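Local coordinates for putative polyketide cyclase (Silicibacter sp. TM1040, PDB 3F8H), which is of unknown function but carries a SnoaL-like domain, consistent with a polyketide cyclase or a related small-molecule enzyme, at residues 90-101 with 116-127. Numbering follows the deposited sequence. Where two conformers were deposited one is given.
Sequences TRAAAEYTVNGT and SYKLPAGSFFDL
Tyr96 and Tyr117 each hold CG between the backbone N and the carbonyl carbon (chi1 48° and 54°), which lays their rings over the neighbouring antiparallel strand. Tyr117 thus covers Gly100, whose CA sits 3.8 Å from the ring centroid in a CH-pi contact; glycine suits the place because its bare CA lets the ring lie close over the backbone. Tyr96 passes one ring face over Ala121 O, while small Ala121 leaves room for CE2, 3.7 Å from its CB. Tyr96 OH and Ser123 OG share a 2.6 Å hydrogen bond, OG at the ring edge and in its plane. Backbone hydrogen bonds join alternate pairs from Ala92–Phe125 to Gly100–Tyr117. These side chains share one face; the other carries Arg91, Ala93, Phe124 and Asp126. There Arg91 NE and Asp126 OD1, 3.3 Å apart, form a salt bridge of charges only, OD1 lying well out of the guanidinium plane; Arg134 is its second partner. NE instead gives its proton to a water bound to Phe125 O. The chemistry divides the faces: one, apolar and helix-covered, holds a hydroxyl pair whose Tyr96 OH also bonds a diol probably from the crystallisation liquor, consistent with a pocket; on the other, Arg91 and Glu95 form salt bridges with the second subunit, and Phe124 meets its Phe124.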
ATOM      1  N   THR A  90       9.562 -14.635   2.441  1.00 42.20           N
ATOM      2  CA  THR A  90      10.423 -13.475   2.696  1.00 41.27           C
ATOM      3  C   THR A  90       9.767 -12.141   2.432  1.00 40.44           C
ATOM      4  O   THR A  90      10.359 -11.061   2.653  1.00 39.34           O
ATOM      5  CB  THR A  90      11.714 -13.550   1.860  1.00 41.55           C
ATOM      6  OG1 THR A  90      11.395 -13.489   0.458  1.00 40.39           O
ATOM      7  CG2 THR A  90      12.451 -14.857   2.192  1.00 44.03           C
ATOM      8  N   ARG A  91       8.563 -12.225   1.920  1.00 38.19           N
ATOM      9  CA  ARG A  91       7.787 -11.011   1.629  1.00 39.39           C
ATOM     10  C   ARG A  91       6.328 -11.250   1.972  1.00 39.57           C
ATOM     11  O   ARG A  91       5.794 -12.356   1.779  1.00 41.15           O
ATOM     12  CB  ARG A  91       7.912 -10.632   0.125  1.00 39.82           C
ATOM     13  CG  ARG A  91       9.309 -10.560  -0.440  1.00 39.34           C
ATOM     14  CD  ARG A  91       9.975  -9.268  -0.077  1.00 44.70           C
ATOM     15  NE  ARG A  91       9.224  -8.167  -0.676  1.00 45.36           N
ATOM     16  CZ  ARG A  91       9.477  -7.622  -1.864  1.00 49.55           C
ATOM     17  NH1 ARG A  91      10.486  -8.015  -2.605  1.00 46.32           N
ATOM     18  NH2 ARG A  91       8.748  -6.642  -2.312  1.00 47.92           N
ATOM     19  N   ALA A  92       5.677 -10.194   2.431  1.00 39.70           N
ATOM     20  CA  ALA A  92       4.246 -10.223   2.761  1.00 39.25           C
ATOM     21  C   ALA A  92       3.605  -8.854   2.612  1.00 38.22           C
ATOM     22  O   ALA A  92       4.284  -7.848   2.518  1.00 38.32           O
ATOM     23  CB  ALA A  92       4.005 -10.759   4.196  1.00 39.39           C
ATOM     24  N   ALA A  93       2.285  -8.886   2.532  1.00 38.25           N
ATOM     25  CA  ALA A  93       1.439  -7.717   2.365  1.00 40.92           C
ATOM     26  C   ALA A  93       0.168  -7.905   3.150  1.00 41.86           C
ATOM     27  O   ALA A  93      -0.237  -8.996   3.422  1.00 40.62           O
ATOM     28  CB  ALA A  93       1.105  -7.464   0.897  1.00 40.98           C
ATOM     29  N   ALA A  94      -0.414  -6.796   3.570  1.00 42.81           N
ATOM     30  CA  ALA A  94      -1.678  -6.872   4.276  1.00 43.38           C
ATOM     31  C   ALA A  94      -2.512  -5.677   3.936  1.00 41.97           C
ATOM     32  O   ALA A  94      -2.010  -4.556   3.849  1.00 40.42           O
ATOM     33  CB  ALA A  94      -1.439  -6.944   5.781  1.00 44.11           C
ATOM     34  N   GLU A  95      -3.791  -5.941   3.740  1.00 39.85           N
ATOM     35  CA  GLU A  95      -4.773  -4.883   3.484  1.00 38.59           C
ATOM     36  C   GLU A  95      -5.842  -4.980   4.563  1.00 39.29           C
ATOM     37  O   GLU A  95      -6.281  -6.075   4.960  1.00 38.57           O
ATOM     38  CB  GLU A  95      -5.399  -4.997   2.100  1.00 39.13           C
ATOM     39  CG  GLU A  95      -6.042  -3.674   1.728  1.00 43.46           C
ATOM     40  CD  GLU A  95      -6.708  -3.651   0.364  1.00 44.22           C
ATOM     41  OE1 GLU A  95      -7.047  -4.715  -0.210  1.00 42.67           O
ATOM     42  OE2 GLU A  95      -6.902  -2.543  -0.124  1.00 46.12           O
ATOM     43  N   TYR A  96      -6.247  -3.834   5.078  1.00 38.21           N
ATOM     44  CA  TYR A  96      -7.181  -3.827   6.205  1.00 38.75           C
ATOM     45  C   TYR A  96      -7.832  -2.460   6.366  1.00 39.43           C
ATOM     46  O   TYR A  96      -7.488  -1.493   5.685  1.00 39.34           O
ATOM     47  CB  TYR A  96      -6.446  -4.238   7.494  1.00 37.02           C
ATOM     48  CG  TYR A  96      -5.130  -3.500   7.685  1.00 40.69           C
ATOM     49  CD1 TYR A  96      -3.984  -3.985   7.126  1.00 38.94           C
ATOM     50  CD2 TYR A  96      -5.060  -2.288   8.380  1.00 39.61           C
ATOM     51  CE1 TYR A  96      -2.772  -3.291   7.237  1.00 44.07           C
ATOM     52  CE2 TYR A  96      -3.876  -1.595   8.498  1.00 42.21           C
ATOM     53  CZ  TYR A  96      -2.726  -2.102   7.918  1.00 44.20           C
ATOM     54  OH  TYR A  96      -1.523  -1.430   8.024  1.00 40.78           O
ATOM     55  N   THR A  97      -8.759  -2.444   7.302  1.00 39.05           N
ATOM     56  CA  THR A  97      -9.536  -1.265   7.686  1.00 41.87           C
ATOM     57  C   THR A  97      -9.135  -0.773   9.074  1.00 43.14           C
ATOM     58  O   THR A  97      -9.107  -1.518  10.040  1.00 43.06           O
ATOM     59  CB  THR A  97     -11.055  -1.531   7.678  1.00 42.05           C
ATOM     60  OG1 THR A  97     -11.435  -1.986   6.373  1.00 42.22           O
ATOM     61  CG2 THR A  97     -11.870  -0.221   8.041  1.00 40.66           C
ATOM     62  N   VAL A  98      -8.744   0.487   9.106  1.00 42.66           N
ATOM     63  CA  VAL A  98      -8.386   1.166  10.341  1.00 42.48           C
ATOM     64  C   VAL A  98      -9.567   1.963  10.869  1.00 44.15           C
ATOM     65  O   VAL A  98     -10.117   2.816  10.172  1.00 45.35           O
ATOM     66  CB  VAL A  98      -7.237   2.161  10.130  1.00 42.29           C
ATOM     67  CG1 VAL A  98      -6.935   2.873  11.449  1.00 44.86           C
ATOM     68  CG2 VAL A  98      -5.974   1.428   9.544  1.00 36.00           C
ATOM     69  N   ASN A  99      -9.949   1.631  12.097  1.00 42.41           N
ATOM     70  CA  ASN A  99     -11.000   2.306  12.837  1.00 43.93           C
ATOM     71  C   ASN A  99     -10.380   2.927  14.076  1.00 43.74           C
ATOM     72  O   ASN A  99      -9.810   2.208  14.884  1.00 45.24           O
ATOM     73  CB  ASN A  99     -12.035   1.307  13.323  1.00 44.61           C
ATOM     74  CG  ASN A  99     -12.479   0.357  12.246  1.00 52.07           C
ATOM     75  OD1 ASN A  99     -13.495   0.633  11.587  1.00 43.43           O
ATOM     76  ND2 ASN A  99     -11.696  -0.756  12.015  1.00 44.64           N
ATOM     77  N   GLY A 100     -10.481   4.243  14.220  1.00 41.76           N
ATOM     78  CA  GLY A 100      -9.909   4.924  15.389  1.00 39.97           C
ATOM     79  C   GLY A 100     -10.542   6.192  15.908  1.00 40.10           C
ATOM     80  O   GLY A 100     -11.503   6.698  15.396  1.00 40.99           O
ATOM     81  N   THR A 101      -9.889   6.672  16.952  1.00 38.57           N
ATOM     82  CA  THR A 101     -10.170   7.927  17.642  1.00 40.03           C
ATOM     83  C   THR A 101      -8.860   8.676  17.799  1.00 40.59           C
ATOM     84  O   THR A 101      -7.846   8.112  18.213  1.00 39.83           O
ATOM     85  CB  THR A 101     -10.756   7.646  19.019  1.00 39.44           C
ATOM     86  OG1 THR A 101     -11.877   6.773  18.843  1.00 41.52           O
ATOM     87  CG2 THR A 101     -11.228   8.964  19.762  1.00 39.89           C
ATOM     88  N   SER A 116     -13.460  10.564  15.471  1.00 42.45           N
ATOM     89  CA  SER A 116     -13.418   9.189  14.983  1.00 45.02           C
ATOM     90  C   SER A 116     -13.083   9.174  13.485  1.00 43.00           C
ATOM     91  O   SER A 116     -13.313  10.141  12.731  1.00 43.17           O
ATOM     92  CB  SER A 116     -14.731   8.454  15.296  1.00 46.22           C
ATOM     93  OG  SER A 116     -15.726   8.814  14.378  1.00 53.22           O
ATOM     94  N   TYR A 117     -12.468   8.092  13.055  1.00 41.34           N
ATOM     95  CA  TYR A 117     -12.135   7.948  11.662  1.00 39.48           C
ATOM     96  C   TYR A 117     -12.146   6.472  11.254  1.00 40.64           C
ATOM     97  O   TYR A 117     -12.007   5.547  12.070  1.00 38.63           O
ATOM     98  CB  TYR A 117     -10.761   8.582  11.344  1.00 40.35           C
ATOM     99  CG  TYR A 117      -9.609   8.072  12.232  1.00 34.67           C
ATOM    100  CD1 TYR A 117      -9.293   8.739  13.398  1.00 39.98           C
ATOM    101  CD2 TYR A 117      -8.892   6.919  11.928  1.00 40.59           C
ATOM    102  CE1 TYR A 117      -8.253   8.302  14.234  1.00 39.20           C
ATOM    103  CE2 TYR A 117      -7.847   6.454  12.784  1.00 40.11           C
ATOM    104  CZ  TYR A 117      -7.554   7.158  13.934  1.00 41.29           C
ATOM    105  OH  TYR A 117      -6.557   6.761  14.807  1.00 41.64           O
ATOM    106  N   LYS A 118     -12.319   6.281   9.967  1.00 40.52           N
ATOM    107  CA  LYS A 118     -12.316   4.935   9.406  0.50 42.08           C
ATOM    108  C   LYS A 118     -11.697   4.999   8.034  1.00 42.88           C
ATOM    109  O   LYS A 118     -12.117   5.775   7.186  1.00 41.72           O
ATOM    110  CB  LYS A 118     -13.720   4.343   9.306  0.50 42.94           C
ATOM    111  CG  LYS A 118     -13.736   2.891   8.826  0.50 43.95           C
ATOM    112  CD  LYS A 118     -15.118   2.387   8.393  0.50 51.52           C
ATOM    113  CE  LYS A 118     -16.035   2.083   9.560  0.50 54.83           C
ATOM    114  NZ  LYS A 118     -17.358   1.482   9.183  0.50 59.72           N
ATOM    115  N   LEU A 119     -10.677   4.198   7.823  1.00 45.21           N
ATOM    116  CA  LEU A 119     -10.066   4.228   6.515  1.00 46.88           C
ATOM    117  C   LEU A 119      -9.238   3.010   6.209  1.00 45.46           C
ATOM    118  O   LEU A 119      -8.691   2.365   7.101  1.00 47.67           O
ATOM    119  CB  LEU A 119      -9.225   5.492   6.335  1.00 48.41           C
ATOM    120  CG  LEU A 119      -7.915   5.546   7.080  1.00 49.98           C
ATOM    121  CD1 LEU A 119      -7.138   6.724   6.594  1.00 54.89           C
ATOM    122  CD2 LEU A 119      -8.144   5.590   8.560  1.00 54.15           C
ATOM    123  N   PRO A 120      -9.161   2.694   4.924  1.00 43.26           N
ATOM    124  CA  PRO A 120      -8.380   1.593   4.466  1.00 41.97           C
ATOM    125  C   PRO A 120      -6.924   1.933   4.579  1.00 40.42           C
ATOM    126  O   PRO A 120      -6.560   3.096   4.591  1.00 38.57           O
ATOM    127  CB  PRO A 120      -8.781   1.446   2.995  1.00 41.12           C
ATOM    128  CG  PRO A 120      -9.795   2.463   2.720  1.00 45.44           C
ATOM    129  CD  PRO A 120      -9.941   3.344   3.856  1.00 43.51           C
ATOM    130  N   ALA A 121      -6.127   0.888   4.701  1.00 39.61           N
ATOM    131  CA  ALA A 121      -4.684   0.992   4.729  1.00 39.10           C
ATOM    132  C   ALA A 121      -4.113  -0.302   4.230  1.00 40.82           C
ATOM    133  O   ALA A 121      -4.791  -1.361   4.128  1.00 42.33           O
ATOM    134  CB  ALA A 121      -4.116   1.312   6.158  1.00 37.80           C
ATOM    135  N   GLY A 122      -2.858  -0.177   3.870  1.00 41.01           N
ATOM    136  CA  GLY A 122      -2.055  -1.301   3.405  1.00 42.85           C
ATOM    137  C   GLY A 122      -0.613  -1.262   3.877  1.00 43.69           C
ATOM    138  O   GLY A 122       0.036  -0.189   3.946  1.00 43.95           O
ATOM    139  N   SER A 123      -0.103  -2.459   4.175  1.00 43.34           N
ATOM    140  CA  SER A 123       1.282  -2.625   4.605  1.00 41.32           C
ATOM    141  C   SER A 123       2.031  -3.690   3.814  1.00 41.90           C
ATOM    142  O   SER A 123       1.471  -4.688   3.375  1.00 39.33           O
ATOM    143  CB  SER A 123       1.347  -2.998   6.090  1.00 40.36           C
ATOM    144  OG  SER A 123       0.805  -2.001   6.966  1.00 43.01           O
ATOM    145  N   PHE A 124       3.314  -3.417   3.632  1.00 40.15           N
ATOM    146  CA  PHE A 124       4.232  -4.342   2.977  1.00 38.28           C
ATOM    147  C   PHE A 124       5.399  -4.627   3.898  1.00 38.48           C
ATOM    148  O   PHE A 124       5.876  -3.757   4.636  1.00 40.20           O
ATOM    149  CB  PHE A 124       4.706  -3.784   1.661  1.00 39.51           C
ATOM    150  CG  PHE A 124       3.602  -3.595   0.664  1.00 41.58           C
ATOM    151  CD1 PHE A 124       3.172  -4.661  -0.138  1.00 44.31           C
ATOM    152  CD2 PHE A 124       2.931  -2.379   0.570  1.00 43.23           C
ATOM    153  CE1 PHE A 124       2.117  -4.471  -1.061  1.00 40.39           C
ATOM    154  CE2 PHE A 124       1.873  -2.202  -0.345  1.00 44.84           C
ATOM    155  CZ  PHE A 124       1.465  -3.221  -1.136  1.00 42.36           C
ATOM    156  N   PHE A 125       5.835  -5.881   3.844  1.00 37.39           N
ATOM    157  CA  PHE A 125       6.874  -6.395   4.728  1.00 37.31           C
ATOM    158  C   PHE A 125       7.899  -7.250   4.028  1.00 38.17           C
ATOM    159  O   PHE A 125       7.614  -7.933   3.033  1.00 38.81           O
ATOM    160  CB  PHE A 125       6.268  -7.333   5.811  1.00 37.18           C
ATOM    161  CG  PHE A 125       5.139  -6.738   6.603  1.00 37.06           C
ATOM    162  CD1 PHE A 125       3.836  -6.814   6.145  1.00 40.39           C
ATOM    163  CD2 PHE A 125       5.383  -6.141   7.826  1.00 39.12           C
ATOM    164  CE1 PHE A 125       2.779  -6.294   6.879  1.00 41.41           C
ATOM    165  CE2 PHE A 125       4.353  -5.589   8.550  1.00 41.54           C
ATOM    166  CZ  PHE A 125       3.039  -5.664   8.086  1.00 40.75           C
ATOM    167  N   ASP A 126       9.093  -7.189   4.589  1.00 38.24           N
ATOM    168  CA  ASP A 126      10.142  -8.151   4.283  1.00 39.88           C
ATOM    169  C   ASP A 126      10.315  -8.967   5.583  1.00 40.25           C
ATOM    170  O   ASP A 126      10.148  -8.467   6.682  1.00 37.43           O
ATOM    171  CB  ASP A 126      11.501  -7.556   3.980  1.00 40.31           C
ATOM    172  CG  ASP A 126      11.545  -6.667   2.742  1.00 46.69           C
ATOM    173  OD1 ASP A 126      10.700  -6.747   1.854  1.00 48.95           O
ATOM    174  OD2 ASP A 126      12.505  -5.851   2.676  1.00 57.02           O
ATOM    175  N   LEU A 127      10.669 -10.224   5.428  1.00 39.19           N
ATOM    176  CA  LEU A 127      10.942 -11.121   6.569  1.00 39.21           C
ATOM    177  C   LEU A 127      12.156 -11.965   6.320  1.00 39.86           C
ATOM    178  O   LEU A 127      12.439 -12.327   5.196  1.00 39.46           O
ATOM    179  CB  LEU A 127       9.751 -12.055   6.821  1.00 40.32           C
ATOM    180  CG  LEU A 127       8.369 -11.439   7.117  1.00 42.07           C
ATOM    181  CD1 LEU A 127       7.516 -11.406   5.817  1.00 41.77           C
ATOM    182  CD2 LEU A 127       7.682 -12.259   8.179  1.00 46.20           C
TER
HETATM  183  O   HOH W   1       6.772  -7.237   0.566  1.00 24.03           O
HETATM  184  O   HOH W   2      -6.223  -0.452   1.330  1.00 36.05           O